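Local atomic coordinates of peroxinectin A (Dictyostelium discoideum, PDB entry 6ERC), a protein that uses hydrogen peroxide at a bound haem to oxidise phenolic donors, and also has iodide and thiocyanate peroxidase activity. Residues Q46-I51 against R386-G391; I54-Q59 against D434-G439; A50-I55 against G376-S381. All coordinates share one frame; numbering follows the deposited sequence.

Contact 1: residues Q46-I51 against R386-G391. With HEM (protoporphyrin IX containing Fe), chain F.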
loop_
_atom_site.group_PDB
_atom_site.type_symbol
_atom_site.label_atom_id
_atom_site.label_comp_id
_atom_site.label_asym_id
_atom_site.label_seq_id
_atom_site.Cartn_x
_atom_site.Cartn_y
_atom_site.Cartn_z
ATOM N N GLN A 46 -6.366 -15.693 20.730
ATOM C CA GLN A 46 -6.623 -16.764 19.785
ATOM C C GLN A 46 -5.719 -16.619 18.562
ATOM O O GLN A 46 -5.268 -15.515 18.242
ATOM C CB GLN A 46 -8.086 -16.753 19.351
ATOM C CG GLN A 46 -9.068 -16.837 20.508
ATOM C CD GLN A 46 -10.435 -17.322 20.081
ATOM O OE1 GLN A 46 -10.580 -18.427 19.559
ATOM N NE2 GLN A 46 -11.449 -16.496 20.302
ATOM N N PRO A 47 -5.435 -17.718 17.861
ATOM C CA PRO A 47 -4.586 -17.627 16.666
ATOM C C PRO A 47 -5.191 -16.712 15.610
ATOM O O PRO A 47 -6.375 -16.369 15.644
ATOM C CB PRO A 47 -4.510 -19.075 16.168
ATOM C CG PRO A 47 -4.850 -19.907 17.354
ATOM C CD PRO A 47 -5.829 -19.105 18.149
ATOM N N SER A 48 -4.347 -16.326 14.647
ATOM C CA SER A 48 -4.757 -15.355 13.634
ATOM C C SER A 48 -5.959 -15.854 12.839
ATOM O O SER A 48 -6.944 -15.128 12.662
ATOM C CB SER A 48 -3.584 -15.050 12.700
ATOM O OG SER A 48 -2.473 -14.551 13.423
ATOM N N ARG A 49 -5.899 -17.097 12.355
ATOM C CA ARG A 49 -6.980 -17.610 11.519
ATOM C C ARG A 49 -8.294 -17.694 12.286
ATOM O O ARG A 49 -9.370 -17.583 11.687
ATOM C CB ARG A 49 -6.598 -18.978 10.954
ATOM C CG ARG A 49 -7.691 -19.662 10.138
ATOM C CD ARG A 49 -8.210 -18.793 9.000
ATOM N NE ARG A 49 -9.216 -19.500 8.211
ATOM C CZ ARG A 49 -9.981 -18.937 7.280
ATOM N NH1 ARG A 49 -9.873 -17.643 7.005
ATOM N NH2 ARG A 49 -10.866 -19.674 6.622
ATOM N N ALA A 50 -8.233 -17.893 13.603
ATOM C CA ALA A 50 -9.451 -17.877 14.406
ATOM C C ALA A 50 -10.034 -16.471 14.468
ATOM O O ALA A 50 -11.226 -16.270 14.210
ATOM C CB ALA A 50 -9.163 -18.410 15.810
ATOM N N ILE A 51 -9.203 -15.481 14.802
ATOM C CA ILE A 51 -9.666 -14.097 14.807
ATOM C C ILE A 51 -10.220 -13.719 13.441
ATOM O O ILE A 51 -11.182 -12.947 13.342
ATOM C CB ILE A 51 -8.526 -13.147 15.229
ATOM C CG1 ILE A 51 -8.019 -13.484 16.635
ATOM C CG2 ILE A 51 -8.987 -11.699 15.164
ATOM C CD1 ILE A 51 -9.029 -13.260 17.749
ATOM N N ARG A 386 1.281 -10.441 11.054
ATOM C CA ARG A 386 2.289 -9.398 10.894
ATOM C C ARG A 386 2.301 -8.457 12.092
ATOM O O ARG A 386 3.372 -8.063 12.569
ATOM C CB ARG A 386 2.035 -8.623 9.597
ATOM C CG ARG A 386 3.200 -7.755 9.130
ATOM C CD ARG A 386 4.365 -8.587 8.616
ATOM N NE ARG A 386 3.972 -9.499 7.546
ATOM C CZ ARG A 386 4.780 -10.403 7.000
ATOM N NH1 ARG A 386 6.033 -10.523 7.420
ATOM N NH2 ARG A 386 4.336 -11.195 6.034
ATOM N N ASN A 387 1.121 -8.083 12.592
ATOM C CA ASN A 387 1.060 -7.257 13.792
ATOM C C ASN A 387 1.677 -7.980 14.983
ATOM O O ASN A 387 2.434 -7.384 15.759
ATOM C CB ASN A 387 -0.388 -6.869 14.093
ATOM C CG ASN A 387 -0.948 -5.876 13.093
ATOM O OD1 ASN A 387 -0.831 -4.665 13.273
ATOM N ND2 ASN A 387 -1.568 -6.387 12.038
ATOM N N ARG A 388 1.362 -9.267 15.143
ATOM C CA ARG A 388 1.942 -10.048 16.229
ATOM C C ARG A 388 3.408 -10.358 15.968
ATOM O O ARG A 388 4.191 -10.504 16.916
ATOM C CB ARG A 388 1.140 -11.334 16.421
ATOM C CG ARG A 388 -0.295 -11.083 16.853
ATOM C CD ARG A 388 -1.148 -12.330 16.755
ATOM N NE ARG A 388 -2.517 -12.079 17.191
ATOM C CZ ARG A 388 -3.444 -13.020 17.337
ATOM N NH1 ARG A 388 -3.151 -14.289 17.082
ATOM N NH2 ARG A 388 -4.664 -12.694 17.741
ATOM N N ASP A 389 3.795 -10.461 14.695
ATOM C CA ASP A 389 5.205 -10.600 14.342
ATOM C C ASP A 389 5.989 -9.356 14.742
ATOM O O ASP A 389 7.078 -9.451 15.318
ATOM C CB ASP A 389 5.329 -10.870 12.841
ATOM C CG ASP A 389 6.771 -10.962 12.371
ATOM O OD1 ASP A 389 7.694 -10.856 13.205
ATOM O OD2 ASP A 389 6.981 -11.146 11.154
ATOM N N HIS A 390 5.444 -8.175 14.449
ATOM C CA HIS A 390 6.125 -6.921 14.745
ATOM C C HIS A 390 5.976 -6.489 16.194
ATOM O O HIS A 390 6.647 -5.538 16.609
ATOM C CB HIS A 390 5.599 -5.801 13.841
ATOM C CG HIS A 390 5.905 -5.994 12.388
ATOM N ND1 HIS A 390 5.838 -4.967 11.471
ATOM C CD2 HIS A 390 6.271 -7.097 11.691
ATOM C CE1 HIS A 390 6.156 -5.427 10.274
ATOM N NE2 HIS A 390 6.422 -6.716 10.380
ATOM N N GLY A 391 5.115 -7.143 16.965
ATOM C CA GLY A 391 4.923 -6.770 18.353
ATOM C C GLY A 391 4.107 -5.511 18.530
ATOM O O GLY A 391 4.402 -4.705 19.422
HETATM C CHA HEM F . 0.340 -5.396 2.501
HETATM C CHB HEM F . -2.439 -7.548 -0.818
HETATM C CHC HEM F . -5.047 -3.464 -1.253
HETATM C CHD HEM F . -2.405 -1.407 2.247
HETATM C C1A HEM F . -0.226 -6.346 1.688
HETATM C C2A HEM F . 0.138 -7.740 1.638
HETATM C C3A HEM F . -0.627 -8.344 0.725
HETATM C C4A HEM F . -1.502 -7.341 0.161
HETATM C CMA HEM F . -0.597 -9.834 0.320
HETATM C CAA HEM F . 1.220 -8.385 2.519
HETATM C CBA HEM F . 0.505 -9.326 3.477
HETATM C CGA HEM F . 1.352 -9.554 4.701
HETATM O O1A HEM F . 1.612 -8.578 5.451
HETATM O O2A HEM F . 1.759 -10.719 4.937
HETATM C C1B HEM F . -3.365 -6.620 -1.230
HETATM C C2B HEM F . -4.350 -6.839 -2.261
HETATM C C3B HEM F . -5.071 -5.713 -2.391
HETATM C C4B HEM F . -4.563 -4.746 -1.438
HETATM C CMB HEM F . -4.466 -8.170 -3.029
HETATM C CAB HEM F . -6.253 -5.403 -3.338
HETATM C CBB HEM F . -6.788 -6.309 -4.163
HETATM C C1C HEM F . -4.572 -2.547 -0.340
HETATM C C2C HEM F . -5.080 -1.204 -0.122
HETATM C C3C HEM F . -4.340 -0.633 0.852
HETATM C C4C HEM F . -3.353 -1.606 1.266
HETATM C CMC HEM F . -6.274 -0.645 -0.926
HETATM C CAC HEM F . -4.385 0.763 1.527
HETATM C CBC HEM F . -5.232 1.750 1.228
HETATM C C1D HEM F . -1.408 -2.289 2.586
HETATM C C2D HEM F . -0.320 -2.027 3.499
HETATM C C3D HEM F . 0.425 -3.134 3.570
HETATM C C4D HEM F . -0.150 -4.127 2.697
HETATM C CMD HEM F . -0.109 -0.702 4.260
HETATM C CAD HEM F . 1.708 -3.356 4.390
HETATM C CBD HEM F . 2.823 -2.700 3.582
HETATM C CGD HEM F . 4.123 -3.452 3.733
HETATM O O1D HEM F . 4.329 -4.440 2.982
HETATM O O2D HEM F . 4.962 -3.074 4.589
HETATM N NA HEM F . -1.232 -6.134 0.770
HETATM N NB HEM F . -3.520 -5.336 -0.748
HETATM N NC HEM F . -3.518 -2.755 0.524
HETATM N ND HEM F . -1.272 -3.579 2.115
HETATM FE FE HEM F . -2.347 -4.426 0.663
#
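The guanidinium of Arg388 reaches over to the backbone carbonyl of Gln46 and holds that one oxygen with both terminal nitrogens. The bond from Arg388 NH1 to Gln46 O is 2.7 Å (N-H...O 143°) and the one from Arg388 NH2 to the same O is 2.9 Å (133°). The oxygen lies at the edge of the guanidinium, close to its plane. Arg388 NH2 stands almost straight out from the carbonyl, while NH1 comes in at more of a slant. CG of Arg388 lies beside the backbone N and anti to the carbonyl carbon (chi1 -64°), and from there the chain runs extended to NE. Ile51 CG1 packs against Arg388 NH2 at 3.6 Å. Ser48 OG lies 3.7 Å from Arg388 NH1, but its hydrogen bond goes to Gln385. Two residues before Arg388, Arg386 bends its chain at chi2 and chi3 and clasps a haem propionate, Arg386 NH2 to haem O2A at 2.8 Å and NE to haem O1A at 3.3 Å. Arg388 NH2 also forms a salt bridge with Asp434. That carboxylate probably balances the buried cation; with the carbonyl it probably fixes the guanidinium's turn, tying the lead-in to helix 48-56 to the haem-binding helix.

Contact 2: residues I54-Q59 against D434-G439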
loop_
_atom_site.group_PDB
_atom_site.type_symbol
_atom_site.label_atom_id
_atom_site.label_comp_id
_atom_site.label_asym_id
_atom_site.label_seq_id
_atom_site.Cartn_x
_atom_site.Cartn_y
_atom_site.Cartn_z
ATOM N N ILE A 54 -13.733 -15.249 13.206
ATOM C CA ILE A 54 -14.689 -14.691 14.157
ATOM C C ILE A 54 -15.070 -13.269 13.763
ATOM O O ILE A 54 -16.253 -12.913 13.737
ATOM C CB ILE A 54 -14.119 -14.744 15.589
ATOM C CG1 ILE A 54 -14.017 -16.196 16.070
ATOM C CG2 ILE A 54 -14.995 -13.942 16.556
ATOM C CD1 ILE A 54 -13.139 -16.381 17.290
ATOM N N ILE A 55 -14.081 -12.439 13.459
ATOM C CA ILE A 55 -14.294 -11.008 13.262
ATOM C C ILE A 55 -14.422 -10.646 11.787
ATOM O O ILE A 55 -15.371 -9.971 11.389
ATOM C CB ILE A 55 -13.157 -10.210 13.939
ATOM C CG1 ILE A 55 -13.368 -10.207 15.454
ATOM C CG2 ILE A 55 -13.092 -8.781 13.398
ATOM C CD1 ILE A 55 -12.229 -9.610 16.239
ATOM N N PHE A 56 -13.471 -11.076 10.960
ATOM C CA PHE A 56 -13.364 -10.551 9.606
ATOM C C PHE A 56 -14.316 -11.202 8.610
ATOM O O PHE A 56 -14.447 -10.691 7.494
ATOM C CB PHE A 56 -11.923 -10.697 9.110
ATOM C CG PHE A 56 -10.967 -9.743 9.766
ATOM C CD1 PHE A 56 -10.715 -8.501 9.208
ATOM C CD2 PHE A 56 -10.333 -10.080 10.948
ATOM C CE1 PHE A 56 -9.844 -7.618 9.812
ATOM C CE2 PHE A 56 -9.458 -9.198 11.556
ATOM C CZ PHE A 56 -9.215 -7.966 10.986
ATOM N N ASP A 57 -14.992 -12.289 8.975
ATOM C CA ASP A 57 -15.855 -12.974 8.020
ATOM C C ASP A 57 -16.906 -12.021 7.469
ATOM O O ASP A 57 -17.543 -11.274 8.215
ATOM C CB ASP A 57 -16.535 -14.174 8.672
ATOM C CG ASP A 57 -17.322 -15.000 7.675
ATOM O OD1 ASP A 57 -16.715 -15.454 6.680
ATOM O OD2 ASP A 57 -18.542 -15.195 7.879
ATOM N N GLN A 58 -17.084 -12.056 6.151
ATOM C CA GLN A 58 -18.050 -11.210 5.467
ATOM C C GLN A 58 -18.916 -12.081 4.572
ATOM O O GLN A 58 -18.400 -12.923 3.831
ATOM C CB GLN A 58 -17.345 -10.129 4.646
ATOM C CG GLN A 58 -18.270 -9.048 4.121
ATOM C CD GLN A 58 -17.510 -7.856 3.580
ATOM O OE1 GLN A 58 -16.298 -7.745 3.766
ATOM N NE2 GLN A 58 -18.217 -6.955 2.906
ATOM N N GLN A 59 -20.233 -11.883 4.655
ATOM C CA GLN A 59 -21.191 -12.646 3.869
ATOM C C GLN A 59 -22.028 -11.800 2.925
ATOM O O GLN A 59 -22.629 -12.359 2.001
ATOM C CB GLN A 59 -22.150 -13.419 4.789
ATOM C CG GLN A 59 -21.492 -14.500 5.625
ATOM C CD GLN A 59 -22.508 -15.356 6.354
ATOM O OE1 GLN A 59 -23.591 -14.889 6.706
ATOM N NE2 GLN A 59 -22.170 -16.620 6.570
ATOM N N ASP A 434 -6.524 -6.828 19.543
ATOM C CA ASP A 434 -5.440 -6.456 18.644
ATOM C C ASP A 434 -5.677 -5.053 18.094
ATOM O O ASP A 434 -6.789 -4.726 17.667
ATOM C CB ASP A 434 -5.334 -7.458 17.493
ATOM C CG ASP A 434 -4.559 -8.705 17.870
ATOM O OD1 ASP A 434 -3.385 -8.570 18.273
ATOM O OD2 ASP A 434 -5.117 -9.815 17.761
ATOM N N SER A 435 -4.630 -4.223 18.099
ATOM C CA SER A 435 -4.769 -2.853 17.610
ATOM C C SER A 435 -5.403 -2.816 16.225
ATOM O O SER A 435 -6.210 -1.928 15.927
ATOM C CB SER A 435 -3.405 -2.162 17.587
ATOM O OG SER A 435 -2.991 -1.812 18.895
ATOM N N TYR A 436 -5.059 -3.779 15.368
ATOM C CA TYR A 436 -5.580 -3.783 14.005
ATOM C C TYR A 436 -7.099 -3.924 13.991
ATOM O O TYR A 436 -7.794 -3.174 13.295
ATOM C CB TYR A 436 -4.922 -4.904 13.203
ATOM C CG TYR A 436 -5.397 -4.992 11.770
ATOM C CD1 TYR A 436 -5.301 -3.900 10.916
ATOM C CD2 TYR A 436 -5.928 -6.173 11.268
ATOM C CE1 TYR A 436 -5.732 -3.979 9.604
ATOM C CE2 TYR A 436 -6.359 -6.261 9.958
ATOM C CZ TYR A 436 -6.258 -5.164 9.132
ATOM O OH TYR A 436 -6.687 -5.254 7.829
ATOM N N VAL A 437 -7.638 -4.878 14.757
ATOM C CA VAL A 437 -9.083 -5.082 14.743
ATOM C C VAL A 437 -9.780 -3.960 15.500
ATOM O O VAL A 437 -10.897 -3.562 15.148
ATOM C CB VAL A 437 -9.464 -6.468 15.317
ATOM C CG1 VAL A 437 -8.529 -7.566 14.797
ATOM C CG2 VAL A 437 -9.492 -6.460 16.835
ATOM N N GLY A 438 -9.141 -3.429 16.541
ATOM C CA GLY A 438 -9.761 -2.359 17.305
ATOM C C GLY A 438 -9.930 -1.094 16.488
ATOM O O GLY A 438 -11.019 -0.515 16.435
ATOM N N GLY A 439 -8.853 -0.648 15.836
ATOM C CA GLY A 439 -8.939 0.549 15.016
ATOM C C GLY A 439 -9.965 0.421 13.909
ATOM O O GLY A 439 -10.668 1.379 13.584
#
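Ile55 and Val437 bring the two backbones closest, with their CA atoms 8.0 Å apart. Residues 54-56 belong to helix 48-56 and form a wider pi-type turn, beyond which Asp57 and Gln58 run on in extended conformation. On the other side Asp434 occupies the N-cap position of helix 435-441, and the backbone bonds from Gly438 N to Asp434 O and from Gly439 N to Ser435 O close its first turns. At this spacing the side chains bridge the gap, and they do so through carbon alone. Phe56 carries most of it: with CG beside the backbone N (chi1 -72°), the far end of the ring is directed at Tyr436 and Val437. Phe56 CZ lies 3.5 Å from Tyr436 CE2, and Phe56 CE2 lies 3.7 Å from Val437 CG1. The two rings are nearly parallel, their planes at 17°, but slid so far apart (centroids 5.7 Å) that they barely overlap. Ile55 contributes twice, resting CG2 over a face of the Phe56 ring and bringing CD1 to 4.2 Å from Val437 CG2. Ala380 and Leu384 of helix 379-390 also touch Phe56, which makes it a meeting point of three helices. Replacing Phe56 by an alanine would probably open a gap beside Tyr436 CE2 and Val437 CG1 and let the tyrosine ring shift. Tyr436 OH makes a weak hydrogen bond to Arg302 O. With four buried residues meeting through carbon, the contact rests on close packing and probably on exclusion of water.

Contact 3: residues A50-I55 against G376-S381. With HEM (protoporphyrin IX containing Fe), chain F.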
loop_
_atom_site.group_PDB
_atom_site.type_symbol
_atom_site.label_atom_id
_atom_site.label_comp_id
_atom_site.label_asym_id
_atom_site.label_seq_id
_atom_site.Cartn_x
_atom_site.Cartn_y
_atom_site.Cartn_z
ATOM N N ALA A 50 -8.233 -17.893 13.603
ATOM C CA ALA A 50 -9.451 -17.877 14.406
ATOM C C ALA A 50 -10.034 -16.471 14.468
ATOM O O ALA A 50 -11.226 -16.270 14.210
ATOM C CB ALA A 50 -9.163 -18.410 15.810
ATOM N N ILE A 51 -9.203 -15.481 14.802
ATOM C CA ILE A 51 -9.666 -14.097 14.807
ATOM C C ILE A 51 -10.220 -13.719 13.441
ATOM O O ILE A 51 -11.182 -12.947 13.342
ATOM C CB ILE A 51 -8.526 -13.147 15.229
ATOM C CG1 ILE A 51 -8.019 -13.484 16.635
ATOM C CG2 ILE A 51 -8.987 -11.699 15.164
ATOM C CD1 ILE A 51 -9.029 -13.260 17.749
ATOM N N SER A 52 -9.626 -14.247 12.369
ATOM C CA SER A 52 -10.127 -13.967 11.027
ATOM C C SER A 52 -11.548 -14.487 10.857
ATOM O O SER A 52 -12.432 -13.769 10.377
ATOM C CB SER A 52 -9.196 -14.590 9.984
ATOM O OG SER A 52 -9.672 -14.361 8.671
ATOM N N ASN A 53 -11.788 -15.739 11.250
ATOM C CA ASN A 53 -13.117 -16.320 11.095
ATOM C C ASN A 53 -14.136 -15.629 11.993
ATOM O O ASN A 53 -15.289 -15.434 11.594
ATOM C CB ASN A 53 -13.071 -17.818 11.395
ATOM C CG ASN A 53 -12.338 -18.603 10.327
ATOM O OD1 ASN A 53 -12.490 -18.340 9.134
ATOM N ND2 ASN A 53 -11.534 -19.570 10.750
ATOM N N ILE A 54 -13.733 -15.249 13.206
ATOM C CA ILE A 54 -14.689 -14.691 14.157
ATOM C C ILE A 54 -15.070 -13.269 13.763
ATOM O O ILE A 54 -16.253 -12.913 13.737
ATOM C CB ILE A 54 -14.119 -14.744 15.589
ATOM C CG1 ILE A 54 -14.017 -16.196 16.070
ATOM C CG2 ILE A 54 -14.995 -13.942 16.556
ATOM C CD1 ILE A 54 -13.139 -16.381 17.290
ATOM N N ILE A 55 -14.081 -12.439 13.459
ATOM C CA ILE A 55 -14.294 -11.008 13.262
ATOM C C ILE A 55 -14.422 -10.646 11.787
ATOM O O ILE A 55 -15.371 -9.971 11.389
ATOM C CB ILE A 55 -13.157 -10.210 13.939
ATOM C CG1 ILE A 55 -13.368 -10.207 15.454
ATOM C CG2 ILE A 55 -13.092 -8.781 13.398
ATOM C CD1 ILE A 55 -12.229 -9.610 16.239
ATOM N N GLY A 376 -3.708 -22.143 0.004
ATOM C CA GLY A 376 -4.461 -20.909 -0.016
ATOM C C GLY A 376 -3.849 -19.879 0.903
ATOM O O GLY A 376 -2.836 -20.111 1.562
ATOM N N LEU A 377 -4.489 -18.712 0.943
ATOM C CA LEU A 377 -4.002 -17.613 1.765
ATOM C C LEU A 377 -5.178 -16.824 2.323
ATOM O O LEU A 377 -6.256 -16.772 1.724
ATOM C CB LEU A 377 -3.068 -16.694 0.968
ATOM C CG LEU A 377 -3.667 -16.010 -0.263
ATOM C CD1 LEU A 377 -4.165 -14.601 0.064
ATOM C CD2 LEU A 377 -2.642 -15.985 -1.384
ATOM N N ASP A 378 -4.952 -16.213 3.484
ATOM C CA ASP A 378 -5.947 -15.397 4.171
ATOM C C ASP A 378 -5.283 -14.072 4.509
ATOM O O ASP A 378 -4.392 -14.020 5.362
ATOM C CB ASP A 378 -6.464 -16.101 5.429
ATOM C CG ASP A 378 -7.499 -15.283 6.185
ATOM O OD1 ASP A 378 -7.721 -14.105 5.839
ATOM O OD2 ASP A 378 -8.097 -15.830 7.136
ATOM N N LEU A 379 -5.707 -13.004 3.835
ATOM C CA LEU A 379 -5.064 -11.712 4.038
ATOM C C LEU A 379 -5.368 -11.144 5.419
ATOM O O LEU A 379 -4.511 -10.488 6.020
ATOM C CB LEU A 379 -5.500 -10.739 2.944
ATOM C CG LEU A 379 -4.794 -9.385 2.904
ATOM C CD1 LEU A 379 -3.276 -9.529 2.947
ATOM C CD2 LEU A 379 -5.207 -8.640 1.649
ATOM N N ALA A 380 -6.572 -11.381 5.937
ATOM C CA ALA A 380 -6.873 -10.986 7.308
ATOM C C ALA A 380 -5.927 -11.671 8.288
ATOM O O ALA A 380 -5.368 -11.027 9.182
ATOM C CB ALA A 380 -8.326 -11.316 7.640
ATOM N N SER A 381 -5.729 -12.982 8.126
ATOM C CA SER A 381 -4.814 -13.707 9.002
ATOM C C SER A 381 -3.386 -13.202 8.851
ATOM O O SER A 381 -2.675 -13.019 9.847
ATOM C CB SER A 381 -4.881 -15.206 8.709
ATOM O OG SER A 381 -6.189 -15.707 8.906
HETATM C CHA HEM F . 0.340 -5.396 2.501
HETATM C CHB HEM F . -2.439 -7.548 -0.818
HETATM C CHC HEM F . -5.047 -3.464 -1.253
HETATM C CHD HEM F . -2.405 -1.407 2.247
HETATM C C1A HEM F . -0.226 -6.346 1.688
HETATM C C2A HEM F . 0.138 -7.740 1.638
HETATM C C3A HEM F . -0.627 -8.344 0.725
HETATM C C4A HEM F . -1.502 -7.341 0.161
HETATM C CMA HEM F . -0.597 -9.834 0.320
HETATM C CAA HEM F . 1.220 -8.385 2.519
HETATM C CBA HEM F . 0.505 -9.326 3.477
HETATM C CGA HEM F . 1.352 -9.554 4.701
HETATM O O1A HEM F . 1.612 -8.578 5.451
HETATM O O2A HEM F . 1.759 -10.719 4.937
HETATM C C1B HEM F . -3.365 -6.620 -1.230
HETATM C C2B HEM F . -4.350 -6.839 -2.261
HETATM C C3B HEM F . -5.071 -5.713 -2.391
HETATM C C4B HEM F . -4.563 -4.746 -1.438
HETATM C CMB HEM F . -4.466 -8.170 -3.029
HETATM C CAB HEM F . -6.253 -5.403 -3.338
HETATM C CBB HEM F . -6.788 -6.309 -4.163
HETATM C C1C HEM F . -4.572 -2.547 -0.340
HETATM C C2C HEM F . -5.080 -1.204 -0.122
HETATM C C3C HEM F . -4.340 -0.633 0.852
HETATM C C4C HEM F . -3.353 -1.606 1.266
HETATM C CMC HEM F . -6.274 -0.645 -0.926
HETATM C CAC HEM F . -4.385 0.763 1.527
HETATM C CBC HEM F . -5.232 1.750 1.228
HETATM C C1D HEM F . -1.408 -2.289 2.586
HETATM C C2D HEM F . -0.320 -2.027 3.499
HETATM C C3D HEM F . 0.425 -3.134 3.570
HETATM C C4D HEM F . -0.150 -4.127 2.697
HETATM C CMD HEM F . -0.109 -0.702 4.260
HETATM C CAD HEM F . 1.708 -3.356 4.390
HETATM C CBD HEM F . 2.823 -2.700 3.582
HETATM C CGD HEM F . 4.123 -3.452 3.733
HETATM O O1D HEM F . 4.329 -4.440 2.982
HETATM O O2D HEM F . 4.962 -3.074 4.589
HETATM N NA HEM F . -1.232 -6.134 0.770
HETATM N NB HEM F . -3.520 -5.336 -0.748
HETATM N NC HEM F . -3.518 -2.755 0.524
HETATM N ND HEM F . -1.272 -3.579 2.115
HETATM FE FE HEM F . -2.347 -4.426 0.663
#
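Asp378 OD2 is gripped by two serine hydroxyls from different directions. Ser52 OG donates to Asp378 OD2 at 2.6 Å, and the aspartate accepts on its syn lone pair, the side of its other oxygen. Ser381 OG donates to the same OD2, also at 2.6 Å, but comes in from above the carboxylate plane, 74° out of it. Arg49, one turn before Ser52, adds a salt bridge to this oxygen, so its negative charge is probably well compensated in a buried setting. Ser52 can reach across because OG lies anti to the backbone N (chi1 179°), swung toward the aspartate; the same hydroxyl is hydrogen-bonded to Arg365. The helices come close here, with the CA atoms of Ser52 and Ser381 only 5.7 Å apart. Ala380 CB fits against Ser52 OG at 3.5 Å, and Ser52 CB meets Ser381 OG at 3.4 Å. Alanine and serine side chains suit so short a separation. The CB of Leu379 points away from residues 50-55, and its CD1 lies 3.7 Å from haem C3A. Asp378 is the N-cap of helix 379-390, its OD1 accepting a weak bond from Ser381 N: an aspartate N-cap, here also gripped by a neighbouring helix, at the start of a helix that lines the haem pocket of an animal-type peroxidase.

Overall arrangement
All three contacts start on helix 48-56 or the residues just before it, near the N terminus, and each closes a loop of more than 300 residues. Contact 3 comes back first, at the beginning of helix 379-390; contacts 1 and 3 start from overlapping residues and return to the same helix, contact 1 further along. Contact 2 starts later on helix 48-56 yet reaches on to helix 435-441, so it crosses contact 1. Salt bridges join contact 1 to contact 2 and contact 1 to contact 3, and Phe56 against Ala380 joins 2 and 3. Together they bind an early helix to the haem-lining helix 379-390 and to helix 435-441.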